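Local coordinates for N(G),N(G)-dimethylarginine dimethylaminohydrolase (Pseudomonas aeruginosa, PDB 1H70), which hydrolyses the methylated arginines ADMA and MMA, inhibitors of nitric oxide synthase, to citrulline and dimethylamine or methylamine, at residues Gly18-His23 / Lys243-Val248; Leu33-Ala38 / Ser239-Ile244. The protein carries 1 engineered substitution. One frame throughout, in Å; residues are numbered along the deposited sequence.

Contact 1: Gly18-His23 / Lys243-Val248; sequences GLTSSH and KIDGGV. With CIR (citrulline), chain B.
OD2 of D245 is held by two donors from a single residue: S21 N reaches it at 3.0 Å and S21 OG also at 3.0 Å. Both come on the syn side of the carboxylate, but from opposite faces of its plane, tilted by 24° and 33°. The hydroxyl can join the amide because S21 OG lies between the backbone N and the carbonyl carbon (chi1 63°). On the other oxygen, S22 OG donates to D245 OD1 over a short 2.5 Å, arriving nearly in line with the C-O bond. Three hydrogen bonds from the 18-23 loop thus fix the rotation of the carboxylate and would be expected to stabilise its negative charge.

T20 works the backbone instead. Its OG1, anti to the backbone N, donates to K243 O at 2.9 Å and accepts from S22 N at 2.9 Å, the latter an ST turn within the loop. Next to these bonds, I244 packs against the loop backbone, with CB 3.5 Å from L19 O and CG2 against G18 O.

The join forms one wall of the citrulline pocket. I244 O accepts from the ligand's amino N at 2.8 Å, and L19 O takes a weaker bond from the same nitrogen; D61, R86 and R133 are among the residues that also hydrogen-bond the ligand. L19 CB and CD1 lie beside the ligand carboxylate, while L19 N bonds to D61.

D245, with positive phi, is the C-prime residue of a Schellman motif ending helix 239-242, so the 18-23 loop, which runs between strand 5-9 and helix 29-43, is fastened just past that helix's C-terminal end.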
# COMPACT_ATOMS: atom_id res chain seq x y z
N GLY A 18 -10.93 -8.19 -11.21
CA GLY A 18 -10.11 -7.05 -10.85
C GLY A 18 -9.15 -6.68 -11.98
O GLY A 18 -8.77 -7.53 -12.76
N LEU A 19 -8.75 -5.41 -12.03
CA LEU A 19 -7.82 -4.96 -13.06
C LEU A 19 -6.49 -5.69 -12.96
O LEU A 19 -6.04 -5.99 -11.86
CB LEU A 19 -7.55 -3.47 -12.87
CG LEU A 19 -8.72 -2.50 -13.05
CD1 LEU A 19 -8.26 -1.11 -12.58
CD2 LEU A 19 -9.19 -2.48 -14.51
N THR A 20 -5.85 -5.99 -14.09
CA THR A 20 -4.54 -6.59 -14.04
C THR A 20 -3.77 -6.46 -15.34
O THR A 20 -4.33 -6.41 -16.42
CB THR A 20 -4.59 -8.08 -13.65
OG1 THR A 20 -3.23 -8.53 -13.42
CG2 THR A 20 -5.15 -8.93 -14.78
N SER A 21 -2.47 -6.38 -15.17
CA SER A 21 -1.55 -6.36 -16.29
C SER A 21 -0.71 -7.65 -16.27
O SER A 21 0.23 -7.79 -17.05
CB SER A 21 -0.61 -5.17 -16.17
OG SER A 21 0.20 -5.28 -15.01
N SER A 22 -1.05 -8.58 -15.38
CA SER A 22 -0.32 -9.85 -15.27
C SER A 22 -1.01 -10.97 -16.01
O SER A 22 -2.11 -10.78 -16.54
CB SER A 22 -0.09 -10.19 -13.79
OG SER A 22 0.69 -9.13 -13.23
N HIS A 23 -0.34 -12.12 -16.10
CA HIS A 23 -0.87 -13.29 -16.79
C HIS A 23 -0.64 -14.51 -15.87
O HIS A 23 -0.08 -15.56 -16.25
CB HIS A 23 -0.24 -13.47 -18.19
CG HIS A 23 -0.42 -12.29 -19.10
ND1 HIS A 23 -1.48 -12.17 -19.98
CD2 HIS A 23 0.33 -11.17 -19.27
CE1 HIS A 23 -1.37 -11.02 -20.64
NE2 HIS A 23 -0.28 -10.40 -20.23
N LYS A 243 -2.22 -12.14 -8.52
CA LYS A 243 -2.81 -12.26 -9.84
C LYS A 243 -3.38 -10.95 -10.37
O LYS A 243 -3.46 -10.76 -11.58
CB LYS A 243 -3.95 -13.29 -9.85
CG LYS A 243 -3.46 -14.72 -9.72
CD LYS A 243 -4.64 -15.68 -9.48
CE LYS A 243 -4.14 -17.11 -9.34
NZ LYS A 243 -5.31 -18.02 -9.14
N ILE A 244 -3.81 -10.08 -9.45
CA ILE A 244 -4.33 -8.78 -9.85
C ILE A 244 -3.44 -7.65 -9.30
O ILE A 244 -3.92 -6.61 -8.85
CB ILE A 244 -5.85 -8.59 -9.53
CG1 ILE A 244 -6.15 -8.87 -8.05
CG2 ILE A 244 -6.69 -9.48 -10.47
CD1 ILE A 244 -7.65 -8.71 -7.67
N ASP A 245 -2.13 -7.89 -9.35
CA ASP A 245 -1.10 -6.91 -9.03
C ASP A 245 -1.19 -6.23 -7.67
O ASP A 245 -0.87 -5.04 -7.56
CB ASP A 245 -1.12 -5.79 -10.10
CG ASP A 245 -0.87 -6.28 -11.51
OD1 ASP A 245 -0.21 -7.32 -11.70
OD2 ASP A 245 -1.35 -5.63 -12.49
N GLY A 246 -1.60 -6.96 -6.63
CA GLY A 246 -1.69 -6.39 -5.29
C GLY A 246 -1.00 -7.29 -4.27
O GLY A 246 -0.83 -8.49 -4.51
N GLY A 247 -0.67 -6.72 -3.11
CA GLY A 247 -0.03 -7.45 -2.03
C GLY A 247 -0.47 -6.96 -0.66
O GLY A 247 -1.54 -6.37 -0.50
N VAL A 248 0.38 -7.21 0.33
CA VAL A 248 0.09 -6.82 1.69
C VAL A 248 0.02 -5.32 1.93
O VAL A 248 -0.76 -4.93 2.77
CB VAL A 248 1.03 -7.51 2.72
CG1 VAL A 248 0.87 -9.03 2.67
CG2 VAL A 248 2.49 -7.16 2.51
C CIR B . -5.42 -2.30 -9.71
O CIR B . -5.68 -1.11 -9.38
OXT CIR B . -4.99 -2.56 -10.91
CA CIR B . -5.55 -3.41 -8.70
N CIR B . -5.88 -4.68 -9.39
C3 CIR B . -4.23 -3.55 -7.91
C4 CIR B . -4.03 -2.31 -7.02
C5 CIR B . -2.71 -2.43 -6.27
N6 CIR B . -2.52 -1.30 -5.36
C7 CIR B . -1.55 -1.20 -4.46
O7 CIR B . -0.70 -2.09 -4.29
N8 CIR B . -1.50 -0.10 -3.69

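Contact 2: Leu33-Ala38 / Ser239-Ile244. With CIR (citrulline), chain B.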
# COMPACT_ATOMS: atom_id res chain seq x y z
N LEU A 33 -10.75 -15.25 -0.27
CA LEU A 33 -11.41 -14.97 1.01
C LEU A 33 -10.57 -15.56 2.14
O LEU A 33 -10.34 -14.91 3.17
CB LEU A 33 -12.81 -15.57 0.97
CG LEU A 33 -13.81 -15.15 2.02
CD1 LEU A 33 -14.12 -13.66 1.87
CD2 LEU A 33 -15.08 -16.02 1.87
N GLU A 34 -10.10 -16.79 1.96
CA GLU A 34 -9.28 -17.41 3.00
C GLU A 34 -7.98 -16.64 3.19
O GLU A 34 -7.49 -16.51 4.30
CB GLU A 34 -8.98 -18.88 2.69
CG GLU A 34 -10.21 -19.78 2.60
CD GLU A 34 -10.87 -20.07 3.94
OE1 GLU A 34 -10.16 -20.23 4.95
OE2 GLU A 34 -12.11 -20.14 3.99
N GLN A 35 -7.38 -16.15 2.10
CA GLN A 35 -6.13 -15.42 2.27
C GLN A 35 -6.33 -14.08 2.99
O GLN A 35 -5.48 -13.66 3.76
CB GLN A 35 -5.45 -15.20 0.90
CG GLN A 35 -5.10 -16.54 0.24
CD GLN A 35 -4.29 -16.41 -1.05
OE1 GLN A 35 -4.35 -15.39 -1.74
NE2 GLN A 35 -3.54 -17.48 -1.39
N HIS A 36 -7.45 -13.41 2.69
CA HIS A 36 -7.72 -12.12 3.32
C HIS A 36 -7.97 -12.35 4.82
O HIS A 36 -7.57 -11.56 5.66
CB HIS A 36 -8.91 -11.40 2.65
CG HIS A 36 -9.12 -9.99 3.12
ND1 HIS A 36 -8.57 -8.89 2.50
CD2 HIS A 36 -9.82 -9.50 4.18
CE1 HIS A 36 -8.93 -7.78 3.13
NE2 HIS A 36 -9.69 -8.13 4.16
N ASN A 37 -8.63 -13.46 5.14
CA ASN A 37 -8.89 -13.80 6.53
C ASN A 37 -7.54 -14.04 7.20
O ASN A 37 -7.28 -13.53 8.28
CB ASN A 37 -9.79 -15.03 6.63
CG ASN A 37 -10.12 -15.40 8.06
OD1 ASN A 37 -10.66 -14.59 8.83
ND2 ASN A 37 -9.79 -16.64 8.42
N ALA A 38 -6.65 -14.78 6.54
CA ALA A 38 -5.33 -15.06 7.12
C ALA A 38 -4.57 -13.76 7.38
O ALA A 38 -3.80 -13.63 8.36
CB ALA A 38 -4.53 -16.00 6.20
N SER A 239 -1.29 -15.18 -2.89
CA SER A 239 -1.23 -15.55 -4.29
C SER A 239 -2.42 -15.07 -5.13
O SER A 239 -2.26 -14.74 -6.30
CB SER A 239 -1.09 -17.07 -4.42
OG SER A 239 -2.34 -17.71 -4.22
N GLU A 240 -3.61 -15.03 -4.55
CA GLU A 240 -4.79 -14.61 -5.33
C GLU A 240 -4.77 -13.11 -5.59
O GLU A 240 -5.31 -12.65 -6.59
CB GLU A 240 -6.07 -15.06 -4.64
CG GLU A 240 -6.18 -16.58 -4.52
CD GLU A 240 -5.78 -17.32 -5.80
OE1 GLU A 240 -6.54 -17.37 -6.79
OE2 GLU A 240 -4.66 -17.87 -5.78
N TYR A 241 -4.11 -12.35 -4.71
CA TYR A 241 -4.00 -10.90 -4.94
C TYR A 241 -2.86 -10.59 -5.90
O TYR A 241 -2.94 -9.63 -6.68
CB TYR A 241 -3.94 -10.15 -3.61
CG TYR A 241 -5.18 -10.48 -2.81
CD1 TYR A 241 -5.15 -11.44 -1.81
CD2 TYR A 241 -6.39 -9.87 -3.11
CE1 TYR A 241 -6.31 -11.76 -1.10
CE2 TYR A 241 -7.54 -10.16 -2.41
CZ TYR A 241 -7.50 -11.11 -1.42
OH TYR A 241 -8.65 -11.43 -0.73
N ARG A 242 -1.81 -11.41 -5.89
CA ARG A 242 -0.70 -11.28 -6.82
C ARG A 242 -1.19 -11.32 -8.27
O ARG A 242 -0.68 -10.60 -9.16
CB ARG A 242 0.37 -12.36 -6.55
CG ARG A 242 1.53 -12.31 -7.55
CD ARG A 242 2.69 -13.22 -7.14
NE ARG A 242 3.69 -13.36 -8.21
CZ ARG A 242 3.81 -14.41 -9.03
NH1 ARG A 242 2.99 -15.47 -8.95
NH2 ARG A 242 4.78 -14.40 -9.95
N LYS A 243 -2.22 -12.14 -8.52
CA LYS A 243 -2.81 -12.26 -9.84
C LYS A 243 -3.38 -10.95 -10.37
O LYS A 243 -3.46 -10.76 -11.58
CB LYS A 243 -3.95 -13.29 -9.85
CG LYS A 243 -3.46 -14.72 -9.72
CD LYS A 243 -4.64 -15.68 -9.48
CE LYS A 243 -4.14 -17.11 -9.34
NZ LYS A 243 -5.31 -18.02 -9.14
N ILE A 244 -3.81 -10.08 -9.45
CA ILE A 244 -4.33 -8.78 -9.85
C ILE A 244 -3.44 -7.65 -9.30
O ILE A 244 -3.92 -6.61 -8.85
CB ILE A 244 -5.85 -8.59 -9.53
CG1 ILE A 244 -6.15 -8.87 -8.05
CG2 ILE A 244 -6.69 -9.48 -10.47
CD1 ILE A 244 -7.65 -8.71 -7.67
C CIR B . -5.42 -2.30 -9.71
O CIR B . -5.68 -1.11 -9.38
OXT CIR B . -4.99 -2.56 -10.91
CA CIR B . -5.55 -3.41 -8.70
N CIR B . -5.88 -4.68 -9.39
C3 CIR B . -4.23 -3.55 -7.91
C4 CIR B . -4.03 -2.31 -7.02
C5 CIR B . -2.71 -2.43 -6.27
N6 CIR B . -2.52 -1.30 -5.36
C7 CIR B . -1.55 -1.20 -4.46
O7 CIR B . -0.70 -2.09 -4.29
N8 CIR B . -1.50 -0.10 -3.69
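Q35 on helix 29-43 offers both ends of its amide to the first turn of the short helix 239-242, so that one side chain joins two helices of the alpha/beta-propeller fold, the fold of the guanidino-group modifying enzymes to which DDAH belongs. OE1 accepts from E240 N at 2.9 Å, in the carbonyl plane and on a lone pair, with an N-H...O angle of 162°. NE2 donates to S239 OG at 3.1 Å, and that oxygen lies close to the amide plane. The pair of bonds settles which way round the amide sits and gives a main-chain N-H near the start of the helix its acceptor. Q35 reaches this far because its chain is extended, with CD anti to CA (chi2 -174°).

S239 OG passes the chain of bonds on: besides accepting from Q35 NE2 it donates to E240 OE2 at 2.8 Å, meeting the anti lone pair of that oxygen. The other carboxylate oxygen, E240 OE1, forms a salt bridge with K243 NZ at 2.7 Å, on the syn side, and also accepts from D28 N. K243 NZ donates further to K26 O. The buried glutamate is therefore gripped at both oxygens, which would be expected to keep it ionised.

Beside Q35, the Y241 ring packs against helix 29-43, its CE1 4.1 Å from Q35 CB. The tyrosine and H36 side chains cross at about a right angle, and H36 N sits at the ring's edge. The phenol oxygen is satisfied by a hydrogen bond with A32 O, one turn before H36 on helix 29-43, and Y241 OH rests 3.4 Å from H36 CB.

In the fold
From the N terminus the chain leaves strand 5-9, passes through the 18-23 loop and enters helix 29-43, where 33-38 lies; some 200 residues later it returns through 239-248. Contact 2 closes the inner loop, from 33-38 to 239-244, and contact 1 the outer one, from 18-23 to 243-248. The two are nested, and they share K243 and I244, with centres 10 Å apart. Helix 239-242 and the turn after it thus meet helix 29-43 on one hand and the loop preceding that helix on the other. Together the contacts tie the C-terminal part of the chain to its N-terminal part beside the citrulline pocket.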